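Local atomic coordinates of histone-lysine N-methyltransferase family member SUVH9 (Arabidopsis thaliana, PDB entry 4NJ5), a protein that takes part in gene silencing without methyltransferase activity and may bind methylated DNA and recruit RNA polymerase V in RNA-directed DNA methylation. Residues I387-L395 with A448-C459. Residues are numbered along the deposited sequence; the frame is centred on the assembly and turned at random.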
loop_
_atom_site.group_PDB
_atom_site.type_symbol
_atom_site.label_atom_id
_atom_site.label_comp_id
_atom_site.label_asym_id
_atom_site.label_seq_id
_atom_site.Cartn_x
_atom_site.Cartn_y
_atom_site.Cartn_z
ATOM N N ILE A 387 -7.342 6.197 -4.490
ATOM C CA ILE A 387 -7.472 5.203 -5.544
ATOM C C ILE A 387 -8.382 5.723 -6.657
ATOM O O ILE A 387 -7.940 5.945 -7.785
ATOM C CB ILE A 387 -7.996 3.862 -4.981
ATOM C CG1 ILE A 387 -7.024 3.328 -3.923
ATOM C CG2 ILE A 387 -8.186 2.844 -6.094
ATOM C CD1 ILE A 387 -7.547 2.140 -3.136
ATOM N N CYS A 388 -9.647 5.937 -6.321
ATOM C CA CYS A 388 -10.636 6.393 -7.282
ATOM C C CYS A 388 -11.887 6.819 -6.538
ATOM O O CYS A 388 -12.031 6.555 -5.341
ATOM C CB CYS A 388 -11.004 5.263 -8.236
ATOM S SG CYS A 388 -11.790 3.875 -7.392
ATOM N N GLU A 389 -12.794 7.470 -7.257
ATOM C CA GLU A 389 -14.100 7.818 -6.726
ATOM C C GLU A 389 -14.978 6.569 -6.744
ATOM O O GLU A 389 -14.727 5.640 -7.514
ATOM C CB GLU A 389 -14.726 8.923 -7.590
ATOM C CG GLU A 389 -16.049 9.483 -7.083
ATOM C CD GLU A 389 -16.530 10.688 -7.886
ATOM O OE1 GLU A 389 -15.728 11.239 -8.672
ATOM O OE2 GLU A 389 -17.708 11.086 -7.732
ATOM N N TYR A 390 -15.984 6.538 -5.875
ATOM C CA TYR A 390 -17.051 5.547 -5.974
ATOM C C TYR A 390 -18.209 6.200 -6.725
ATOM O O TYR A 390 -19.026 6.897 -6.126
ATOM C CB TYR A 390 -17.501 5.078 -4.584
ATOM C CG TYR A 390 -18.571 4.011 -4.632
ATOM C CD1 TYR A 390 -19.919 4.349 -4.652
ATOM C CD2 TYR A 390 -18.232 2.663 -4.672
ATOM C CE1 TYR A 390 -20.902 3.375 -4.709
ATOM C CE2 TYR A 390 -19.204 1.682 -4.730
ATOM C CZ TYR A 390 -20.539 2.044 -4.749
ATOM O OH TYR A 390 -21.515 1.071 -4.802
ATOM N N ALA A 391 -18.271 5.983 -8.036
ATOM C CA ALA A 391 -19.184 6.740 -8.898
ATOM C C ALA A 391 -20.499 6.033 -9.242
ATOM O O ALA A 391 -20.506 4.921 -9.771
ATOM C CB ALA A 391 -18.469 7.184 -10.173
ATOM N N GLY A 392 -21.608 6.703 -8.949
ATOM C CA GLY A 392 -22.928 6.207 -9.287
ATOM C C GLY A 392 -23.864 7.365 -9.562
ATOM O O GLY A 392 -23.419 8.505 -9.715
ATOM N N VAL A 393 -25.160 7.082 -9.631
ATOM C CA VAL A 393 -26.152 8.128 -9.845
ATOM C C VAL A 393 -26.781 8.522 -8.511
ATOM O O VAL A 393 -27.474 7.723 -7.888
ATOM C CB VAL A 393 -27.243 7.673 -10.836
ATOM C CG1 VAL A 393 -28.283 8.770 -11.037
ATOM C CG2 VAL A 393 -26.618 7.269 -12.161
ATOM N N ALA A 394 -26.527 9.751 -8.075
ATOM C CA ALA A 394 -27.011 10.221 -6.779
ATOM C C ALA A 394 -28.472 10.650 -6.825
ATOM O O ALA A 394 -28.916 11.281 -7.783
ATOM C CB ALA A 394 -26.138 11.357 -6.259
ATOM N N LEU A 395 -29.209 10.304 -5.774
ATOM C CA LEU A 395 -30.629 10.617 -5.691
ATOM C C LEU A 395 -30.963 11.517 -4.509
ATOM O O LEU A 395 -30.260 11.530 -3.492
ATOM C CB LEU A 395 -31.465 9.340 -5.568
ATOM C CG LEU A 395 -31.581 8.346 -6.726
ATOM C CD1 LEU A 395 -31.314 9.020 -8.059
ATOM C CD2 LEU A 395 -30.646 7.171 -6.520
ATOM N N ALA A 448 -28.803 8.561 -1.418
ATOM C CA ALA A 448 -28.646 7.211 -1.932
ATOM C C ALA A 448 -28.071 7.241 -3.334
ATOM O O ALA A 448 -28.161 8.246 -4.032
ATOM C CB ALA A 448 -29.980 6.479 -1.920
ATOM N N MET A 449 -27.476 6.126 -3.739
ATOM C CA MET A 449 -26.883 6.012 -5.057
ATOM C C MET A 449 -27.429 4.793 -5.773
ATOM O O MET A 449 -27.549 3.713 -5.189
ATOM C CB MET A 449 -25.363 5.889 -4.950
ATOM C CG MET A 449 -24.707 7.023 -4.196
ATOM S SD MET A 449 -22.916 6.860 -4.125
ATOM C CE MET A 449 -22.502 6.965 -5.859
ATOM N N ASP A 450 -27.761 4.970 -7.042
ATOM C CA ASP A 450 -28.094 3.845 -7.893
ATOM C C ASP A 450 -26.867 3.522 -8.739
ATOM O O ASP A 450 -26.282 4.413 -9.358
ATOM C CB ASP A 450 -29.290 4.181 -8.784
ATOM C CG ASP A 450 -29.779 2.987 -9.572
ATOM O OD1 ASP A 450 -30.848 2.440 -9.227
ATOM O OD2 ASP A 450 -29.093 2.588 -10.532
ATOM N N VAL A 451 -26.474 2.251 -8.744
ATOM C CA VAL A 451 -25.349 1.795 -9.552
ATOM C C VAL A 451 -25.745 0.613 -10.431
ATOM O O VAL A 451 -24.905 -0.204 -10.803
ATOM C CB VAL A 451 -24.136 1.398 -8.678
ATOM C CG1 VAL A 451 -23.552 2.619 -7.986
ATOM C CG2 VAL A 451 -24.530 0.334 -7.660
ATOM N N SER A 452 -27.025 0.531 -10.768
ATOM C CA SER A 452 -27.537 -0.581 -11.560
ATOM C C SER A 452 -27.462 -0.304 -13.060
ATOM O O SER A 452 -27.625 -1.211 -13.870
ATOM C CB SER A 452 -28.985 -0.879 -11.168
ATOM O OG SER A 452 -29.831 0.215 -11.486
ATOM N N LYS A 453 -27.223 0.952 -13.422
ATOM C CA LYS A 453 -27.217 1.364 -14.820
ATOM C C LYS A 453 -25.912 2.038 -15.201
ATOM O O LYS A 453 -25.285 1.684 -16.194
ATOM C CB LYS A 453 -28.397 2.306 -15.092
ATOM C CG LYS A 453 -29.764 1.673 -14.933
ATOM C CD LYS A 453 -30.876 2.679 -15.200
ATOM C CE LYS A 453 -32.248 2.025 -15.140
ATOM N NZ LYS A 453 -32.367 0.912 -16.120
ATOM N N MET A 454 -25.518 3.018 -14.399
ATOM C CA MET A 454 -24.296 3.765 -14.637
ATOM C C MET A 454 -23.392 3.674 -13.414
ATOM O O MET A 454 -23.832 3.921 -12.288
ATOM C CB MET A 454 -24.620 5.221 -14.982
ATOM C CG MET A 454 -25.412 5.356 -16.284
ATOM S SD MET A 454 -26.444 6.832 -16.391
ATOM C CE MET A 454 -25.197 8.117 -16.442
ATOM N N ARG A 455 -22.136 3.298 -13.644
ATOM C CA ARG A 455 -21.189 3.027 -12.571
ATOM C C ARG A 455 -19.766 3.018 -13.115
ATOM O O ARG A 455 -19.557 2.895 -14.323
ATOM C CB ARG A 455 -21.484 1.660 -11.960
ATOM C CG ARG A 455 -21.646 0.572 -13.009
ATOM C CD ARG A 455 -21.368 -0.800 -12.448
ATOM N NE ARG A 455 -22.377 -1.233 -11.488
ATOM C CZ ARG A 455 -22.203 -2.244 -10.643
ATOM N NH1 ARG A 455 -21.055 -2.908 -10.633
ATOM N NH2 ARG A 455 -23.168 -2.582 -9.802
ATOM N N ASN A 456 -18.792 3.142 -12.217
ATOM C CA ASN A 456 -17.381 3.035 -12.575
ATOM C C ASN A 456 -16.770 1.760 -11.998
ATOM O O ASN A 456 -17.482 0.910 -11.457
ATOM C CB ASN A 456 -16.602 4.244 -12.068
ATOM C CG ASN A 456 -16.423 4.236 -10.554
ATOM O OD1 ASN A 456 -17.280 3.748 -9.815
ATOM N ND2 ASN A 456 -15.304 4.781 -10.090
ATOM N N VAL A 457 -15.449 1.646 -12.101
ATOM C CA VAL A 457 -14.722 0.461 -11.650
ATOM C C VAL A 457 -14.992 0.146 -10.175
ATOM O O VAL A 457 -15.187 -1.016 -9.800
ATOM C CB VAL A 457 -13.194 0.610 -11.909
ATOM C CG1 VAL A 457 -12.653 1.900 -11.288
ATOM C CG2 VAL A 457 -12.428 -0.607 -11.404
ATOM N N ALA A 458 -15.047 1.196 -9.359
ATOM C CA ALA A 458 -15.183 1.070 -7.910
ATOM C C ALA A 458 -16.443 0.324 -7.477
ATOM O O ALA A 458 -16.510 -0.199 -6.367
ATOM C CB ALA A 458 -15.135 2.445 -7.257
ATOM N N CYS A 459 -17.441 0.279 -8.354
ATOM C CA CYS A 459 -18.707 -0.353 -8.017
ATOM C C CYS A 459 -18.628 -1.869 -8.114
ATOM O O CYS A 459 -19.569 -2.571 -7.745
ATOM C CB CYS A 459 -19.832 0.195 -8.894
ATOM S SG CYS A 459 -20.170 1.951 -8.607
HETATM O O HOH W 1 -20.955 -1.459 -5.268
#
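A448 O accepts the backbone N of L395 at 2.9 Å, where strands 448-450 and 393-395 run antiparallel. M449 pairs with A394; its SD lies at the edge of the Y390 ring, a Met-aromatic contact, and the bend at chi3 (63°) turns CE to 3.2 Å from G392 N. D450 and V393 form a hydrogen-bonded pair with two nearly straight bonds, while D450 OD2 accepts S452 N, closing an Asx turn, and also S452 OG. V451 CG1 packs on G392 CA, 3.9 Å away, and V451 O is gripped side-on by R455 NE and NH2. Both segments belong to the SET domain, a fold of several small β-sheets; strand 386-389 pairs with strand 485-490 in another. M454 CB meets V393 CG2. N456 bridges two backbone groups: ND2 donates to E389 O at 2.8 Å, and A391 N donates to OD1 at 3.0 Å, approaching from above the side-chain carbonyl plane. An alanine here is likely to leave E389 O and A391 N without their side-chain partner and Y390 less firmly tied to 448-459. A458 CB touches C388 SG at 3.6 Å. C459 SG sits over a face of the Y390 ring, and a water links Y390 OH to C459 O.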